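PDB 1D02: type II restriction enzyme MunI from Mycoplasma, which recognises the double-stranded DNA sequence 5'-CAATTG-3' and, as a homodimer, cleaves it after the first C. Local coordinates for residues Arg9-Leu15 with Ala33-Thr38; Gly37-Val41 with Lys198-Asp202. The protein carries 1 engineered substitution. All coordinates share one frame; numbering follows the deposited sequence.

Contact 1 (Arg9-Leu15 with Ala33-Thr38); sequences RLNWQAL and AVFEGT
Asn11, the N-cap residue of helix 12-21, meets Val34, the last residue of helix 27-34, and Glu36, in the type II beta turn Phe35-Thr38, with both backbone and side chain. Its main chain forms an inverse gamma turn, and Asn11 N donates to Val34 O at 2.8 Å. Along the side chain, Asn11 CB comes first, 3.3 Å from Val34 O and close to Glu36 O as well. Asn11 CG follows, 3.7 Å from Glu36 O; with CG anti to the backbone N (chi1 -166°), the amide spans from the turn to its own helix. Asn11 ND2 lies against Glu36 CB and donates to Glu36 O over 3.0 Å with an N-H...O angle of 161°; the acceptor lies near the amide plane of Asn11, whereas ND2 itself stands above the carbonyl plane of Glu36. The other branch, Asn11 OD1, takes the capping bond from Ala14 N at 3.0 Å, the donor sitting 57° out of the OD1 carbonyl plane.

Apolar groups fill in beside this polar bridge. Val34 CG2 sits nearest Asn11 O, lies 4.0 Å from Leu15 CB and also approaches Leu10 CB and one face of the Trp12 ring. Ala14 CB packs tightly, 3.1 Å from Ala33 O. Leu10 CD2 meets the rim of Phe35, 3.9 Å from Phe35 CE2 and near the ring plane. Leu10 and Trp12 also touch Val190 and Asn194 of helix 186-197. Within the turn, Thr38 N and OG1 both donate to Phe35 O from one face of its plane.

Since both ends of the Asn11 amide are bonded, its rotation is fixed: one side chain caps helix 12-21 while holding the chain that leaves helix 27-34.

Contact 2 (Gly37-Val41 with Lys198-Asp202); sequences GTKYV and KKYLD
The Tyr40 ring, crossed at about a right angle by the Lys198 side chain, has Lys39 CG over one face, 3.9 Å above the plane and offset toward the rim, and a water in plane at its edge. Lys198 CG and Leu201 CD1 approach the ring obliquely, and Phe35 meets it with planes about 35° apart. Tyr40 opens strand 40-44, an outermost strand, within this chain, of the mixed sheet in this PD-(D/E)XK-clan nuclease; Lys198-Leu201 is a 3-10 segment following helix 186-197. The contact thus packs the C-terminal end of the chain beside the edge of the sheet.

The tightest approach is alkyl against phenol: Lys198 CG lies 3.3 Å from Tyr40 OH, and Lys198 CD 3.6 Å from Tyr40 CZ. A bend at chi3 (83°) redirects the rest of the Lys198 chain, whose NZ donates to Gly8 O. Leu201 CD1 makes a looser apolar contact, 4.5 Å from Tyr40 CE2, and the Leu201 side chain also touches Phe193 and Asn88.

No direct hydrogen bond joins the two segments; water does so instead. Tyr40 OH donates to the edge water at 2.7 Å, which in turn donates to Lys198 O and Asp202 OD1. Lys39 NZ stands 4.3 Å from Asp202 OD1, too far for a salt bridge, but one water joins them with 2.6 Å from Lys39 NZ, and a second does so with a weak bond to Asp202 OD1. Lys39 NZ additionally bonds Ser7 O. The side-chain carboxylate would presumably be stabilised by this lysine acting through solvent.

Just before the strand, an ST turn sets the chain entering Tyr40: Tyr40 N donates to Thr38 OG1 across 3.0 Å at an N-H...O angle of 153°.

In the fold
Contacts 1 and 2 have centres 11 Å apart, and segment 37-41 begins where segment 33-38 ends, sharing Gly37 and Thr38 between helix 27-34 and strand 40-44. They also touch in space. Phe35 CB of contact 1 lies 3.4 Å from Tyr40 O of contact 2, and Leu10 CD2 packs 3.7 Å from Tyr40 CD1 and 4.2 Å from Lys198 CD. Leu10 therefore borders both, joining the N-terminal segment to the C-terminal one. Each contact keeps its nearest atom about 18 Å from the bound DNA, and neither touches the partner subunit; the evidence points to packing within one subunit, away from the DNA-binding surface.

Contact 1 (Arg9-Leu15 with Ala33-Thr38)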
loop_
_atom_site.group_PDB
_atom_site.type_symbol
_atom_site.label_atom_id
_atom_site.label_comp_id
_atom_site.label_asym_id
_atom_site.label_seq_id
_atom_site.Cartn_x
_atom_site.Cartn_y
_atom_site.Cartn_z
ATOM N N ARG D 9 -6.797 -26.709 19.002
ATOM C CA ARG D 9 -5.782 -26.346 19.995
ATOM C C ARG D 9 -4.344 -26.421 19.465
ATOM O O ARG D 9 -3.930 -27.421 18.891
ATOM C CB ARG D 9 -5.920 -27.216 21.253
ATOM C CG ARG D 9 -4.994 -26.737 22.378
ATOM C CD ARG D 9 -5.259 -27.396 23.697
ATOM N NE ARG D 9 -6.661 -27.302 24.097
ATOM C CZ ARG D 9 -7.158 -27.943 25.151
ATOM N NH1 ARG D 9 -6.358 -28.690 25.896
ATOM N NH2 ARG D 9 -8.452 -27.873 25.442
ATOM N N LEU D 10 -3.585 -25.356 19.698
ATOM C CA LEU D 10 -2.215 -25.296 19.229
ATOM C C LEU D 10 -1.273 -26.040 20.192
ATOM O O LEU D 10 -1.651 -26.343 21.329
ATOM C CB LEU D 10 -1.829 -23.814 19.063
ATOM C CG LEU D 10 -2.665 -23.046 18.036
ATOM C CD1 LEU D 10 -2.073 -21.630 17.824
ATOM C CD2 LEU D 10 -2.620 -23.782 16.714
ATOM N N ASN D 11 -0.058 -26.341 19.730
ATOM C CA ASN D 11 0.905 -27.083 20.548
ATOM C C ASN D 11 1.775 -26.142 21.350
ATOM O O ASN D 11 2.954 -25.940 21.032
ATOM C CB ASN D 11 1.767 -27.945 19.637
ATOM C CG ASN D 11 2.551 -29.003 20.394
ATOM O OD1 ASN D 11 2.782 -28.883 21.602
ATOM N ND2 ASN D 11 3.006 -30.019 19.676
ATOM N N TRP D 12 1.191 -25.588 22.404
ATOM C CA TRP D 12 1.881 -24.643 23.242
ATOM C C TRP D 12 3.095 -25.260 23.936
ATOM O O TRP D 12 4.063 -24.553 24.211
ATOM C CB TRP D 12 0.898 -24.055 24.254
ATOM C CG TRP D 12 -0.217 -23.283 23.574
ATOM C CD1 TRP D 12 -1.497 -23.728 23.311
ATOM C CD2 TRP D 12 -0.136 -21.952 23.023
ATOM N NE1 TRP D 12 -2.209 -22.757 22.636
ATOM C CE2 TRP D 12 -1.405 -21.657 22.448
ATOM C CE3 TRP D 12 0.882 -20.984 22.954
ATOM C CZ2 TRP D 12 -1.681 -20.435 21.822
ATOM C CZ3 TRP D 12 0.611 -19.763 22.326
ATOM C CH2 TRP D 12 -0.666 -19.498 21.771
ATOM N N GLN D 13 3.048 -26.564 24.218
ATOM C CA GLN D 13 4.186 -27.207 24.877
ATOM C C GLN D 13 5.411 -27.231 23.963
ATOM O O GLN D 13 6.541 -27.050 24.439
ATOM C CB GLN D 13 3.838 -28.635 25.313
ATOM C CG GLN D 13 2.708 -28.697 26.361
ATOM C CD GLN D 13 1.367 -29.065 25.736
ATOM O OE1 GLN D 13 1.046 -28.624 24.620
ATOM N NE2 GLN D 13 0.571 -29.880 26.457
ATOM N N ALA D 14 5.201 -27.445 22.662
ATOM C CA ALA D 14 6.324 -27.476 21.729
ATOM C C ALA D 14 6.936 -26.084 21.653
ATOM O O ALA D 14 8.151 -25.964 21.588
ATOM C CB ALA D 14 5.892 -27.918 20.344
ATOM N N LEU D 15 6.102 -25.044 21.666
ATOM C CA LEU D 15 6.629 -23.670 21.628
ATOM C C LEU D 15 7.409 -23.356 22.918
ATOM O O LEU D 15 8.482 -22.704 22.885
ATOM C CB LEU D 15 5.485 -22.659 21.442
ATOM C CG LEU D 15 5.897 -21.176 21.477
ATOM C CD1 LEU D 15 6.954 -20.909 20.388
ATOM C CD2 LEU D 15 4.708 -20.279 21.244
ATOM N N ALA D 33 6.958 -24.758 15.487
ATOM C CA ALA D 33 6.871 -25.491 16.747
ATOM C C ALA D 33 5.434 -25.590 17.243
ATOM O O ALA D 33 4.957 -26.670 17.609
ATOM C CB ALA D 33 7.742 -24.820 17.829
ATOM N N VAL D 34 4.746 -24.457 17.255
ATOM C CA VAL D 34 3.386 -24.416 17.776
ATOM C C VAL D 34 2.371 -25.180 16.916
ATOM O O VAL D 34 1.257 -25.530 17.375
ATOM C CB VAL D 34 2.967 -22.933 18.051
ATOM C CG1 VAL D 34 2.234 -22.289 16.851
ATOM C CG2 VAL D 34 2.113 -22.902 19.292
ATOM N N PHE D 35 2.748 -25.464 15.680
ATOM C CA PHE D 35 1.860 -26.231 14.810
ATOM C C PHE D 35 2.154 -27.728 14.814
ATOM O O PHE D 35 1.448 -28.503 14.148
ATOM C CB PHE D 35 1.930 -25.714 13.363
ATOM C CG PHE D 35 1.290 -24.356 13.154
ATOM C CD1 PHE D 35 1.525 -23.650 11.959
ATOM C CD2 PHE D 35 0.430 -23.800 14.101
ATOM C CE1 PHE D 35 0.910 -22.425 11.723
ATOM C CE2 PHE D 35 -0.191 -22.576 13.871
ATOM C CZ PHE D 35 0.054 -21.885 12.669
ATOM N N GLU D 36 3.176 -28.162 15.551
ATOM C CA GLU D 36 3.529 -29.592 15.561
ATOM C C GLU D 36 2.372 -30.492 15.953
ATOM O O GLU D 36 1.765 -30.312 17.000
ATOM C CB GLU D 36 4.700 -29.878 16.512
ATOM C CG GLU D 36 6.030 -29.353 15.991
ATOM C CD GLU D 36 7.170 -29.568 16.974
ATOM O OE1 GLU D 36 8.193 -28.854 16.855
ATOM O OE2 GLU D 36 7.068 -30.453 17.864
ATOM N N GLY D 37 2.068 -31.458 15.092
ATOM C CA GLY D 37 0.987 -32.382 15.399
ATOM C C GLY D 37 -0.406 -31.831 15.208
ATOM O O GLY D 37 -1.381 -32.529 15.504
ATOM N N THR D 38 -0.527 -30.599 14.715
ATOM C CA THR D 38 -1.852 -30.021 14.498
ATOM C C THR D 38 -2.208 -30.047 13.014
ATOM O O THR D 38 -1.427 -30.501 12.163
ATOM C CB THR D 38 -1.930 -28.540 14.958
ATOM O OG1 THR D 38 -1.260 -27.716 13.991
ATOM C CG2 THR D 38 -1.248 -28.343 16.341
#

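Contact 2 (Gly37-Val41 with Lys198-Asp202)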
loop_
_atom_site.group_PDB
_atom_site.type_symbol
_atom_site.label_atom_id
_atom_site.label_comp_id
_atom_site.label_asym_id
_atom_site.label_seq_id
_atom_site.Cartn_x
_atom_site.Cartn_y
_atom_site.Cartn_z
ATOM N N GLY D 37 2.068 -31.458 15.092
ATOM C CA GLY D 37 0.987 -32.382 15.399
ATOM C C GLY D 37 -0.406 -31.831 15.208
ATOM O O GLY D 37 -1.381 -32.529 15.504
ATOM N N THR D 38 -0.527 -30.599 14.715
ATOM C CA THR D 38 -1.852 -30.021 14.498
ATOM C C THR D 38 -2.208 -30.047 13.014
ATOM O O THR D 38 -1.427 -30.501 12.163
ATOM C CB THR D 38 -1.930 -28.540 14.958
ATOM O OG1 THR D 38 -1.260 -27.716 13.991
ATOM C CG2 THR D 38 -1.248 -28.343 16.341
ATOM N N LYS D 39 -3.391 -29.532 12.711
ATOM C CA LYS D 39 -3.861 -29.480 11.342
ATOM C C LYS D 39 -3.307 -28.256 10.618
ATOM O O LYS D 39 -3.521 -28.109 9.412
ATOM C CB LYS D 39 -5.401 -29.437 11.308
ATOM C CG LYS D 39 -5.998 -28.203 11.951
ATOM C CD LYS D 39 -7.499 -28.406 12.224
ATOM C CE LYS D 39 -8.100 -27.190 12.911
ATOM N NZ LYS D 39 -9.542 -27.386 13.293
ATOM N N TYR D 40 -2.605 -27.383 11.345
ATOM C CA TYR D 40 -2.052 -26.193 10.709
ATOM C C TYR D 40 -0.634 -26.419 10.226
ATOM O O TYR D 40 0.131 -27.160 10.844
ATOM C CB TYR D 40 -2.052 -24.988 11.662
ATOM C CG TYR D 40 -3.407 -24.675 12.248
ATOM C CD1 TYR D 40 -3.786 -25.214 13.468
ATOM C CD2 TYR D 40 -4.331 -23.890 11.551
ATOM C CE1 TYR D 40 -5.062 -24.990 13.995
ATOM C CE2 TYR D 40 -5.631 -23.661 12.065
ATOM C CZ TYR D 40 -5.984 -24.224 13.289
ATOM O OH TYR D 40 -7.269 -24.081 13.780
ATOM N N VAL D 41 -0.291 -25.788 9.112
ATOM C CA VAL D 41 1.058 -25.877 8.591
ATOM C C VAL D 41 1.479 -24.473 8.186
ATOM O O VAL D 41 0.662 -23.673 7.742
ATOM C CB VAL D 41 1.153 -26.799 7.367
ATOM C CG1 VAL D 41 0.686 -28.198 7.731
ATOM C CG2 VAL D 41 0.325 -26.240 6.237
ATOM N N LYS D 198 -7.142 -17.221 13.755
ATOM C CA LYS D 198 -7.319 -18.652 13.545
ATOM C C LYS D 198 -8.748 -19.067 13.183
ATOM O O LYS D 198 -8.946 -19.920 12.315
ATOM C CB LYS D 198 -6.851 -19.423 14.787
ATOM C CG LYS D 198 -6.676 -20.942 14.567
ATOM C CD LYS D 198 -6.178 -21.660 15.826
ATOM C CE LYS D 198 -7.336 -21.979 16.772
ATOM N NZ LYS D 198 -6.879 -22.508 18.087
ATOM N N LYS D 199 -9.716 -18.449 13.844
ATOM C CA LYS D 199 -11.119 -18.765 13.607
ATOM C C LYS D 199 -11.540 -18.508 12.163
ATOM O O LYS D 199 -12.517 -19.082 11.697
ATOM C CB LYS D 199 -12.015 -17.959 14.547
ATOM C CG LYS D 199 -11.978 -16.450 14.324
ATOM C CD LYS D 199 -12.787 -15.741 15.425
ATOM C CE LYS D 199 -12.768 -14.220 15.250
ATOM N NZ LYS D 199 -13.542 -13.510 16.335
ATOM N N TYR D 200 -10.807 -17.647 11.456
ATOM C CA TYR D 200 -11.160 -17.371 10.069
ATOM C C TYR D 200 -10.698 -18.465 9.130
ATOM O O TYR D 200 -11.041 -18.451 7.945
ATOM C CB TYR D 200 -10.638 -15.991 9.643
ATOM C CG TYR D 200 -11.429 -14.896 10.311
ATOM C CD1 TYR D 200 -10.864 -14.123 11.322
ATOM C CD2 TYR D 200 -12.778 -14.687 9.987
ATOM C CE1 TYR D 200 -11.611 -13.174 12.005
ATOM C CE2 TYR D 200 -13.537 -13.726 10.666
ATOM C CZ TYR D 200 -12.949 -12.979 11.669
ATOM O OH TYR D 200 -13.672 -12.039 12.344
ATOM N N LEU D 201 -9.945 -19.430 9.658
ATOM C CA LEU D 201 -9.511 -20.550 8.844
ATOM C C LEU D 201 -10.450 -21.767 9.082
ATOM O O LEU D 201 -10.270 -22.844 8.497
ATOM C CB LEU D 201 -8.056 -20.906 9.143
ATOM C CG LEU D 201 -7.050 -19.778 8.813
ATOM C CD1 LEU D 201 -5.643 -20.233 9.151
ATOM C CD2 LEU D 201 -7.129 -19.408 7.334
ATOM N N ASP D 202 -11.447 -21.587 9.939
ATOM C CA ASP D 202 -12.410 -22.664 10.169
ATOM C C ASP D 202 -13.449 -22.650 9.042
ATOM O O ASP D 202 -13.635 -21.572 8.441
ATOM C CB ASP D 202 -13.155 -22.479 11.502
ATOM C CG ASP D 202 -12.282 -22.723 12.706
ATOM O OD1 ASP D 202 -11.397 -23.600 12.654
ATOM O OD2 ASP D 202 -12.508 -22.030 13.717
ATOM O OXT ASP D 202 -14.077 -23.714 8.792
HETATM O O HOH W 1 -10.515 -25.255 14.518
HETATM O O HOH W 2 -11.000 -26.573 11.214
HETATM O O HOH W 3 -8.943 -22.704 12.138
#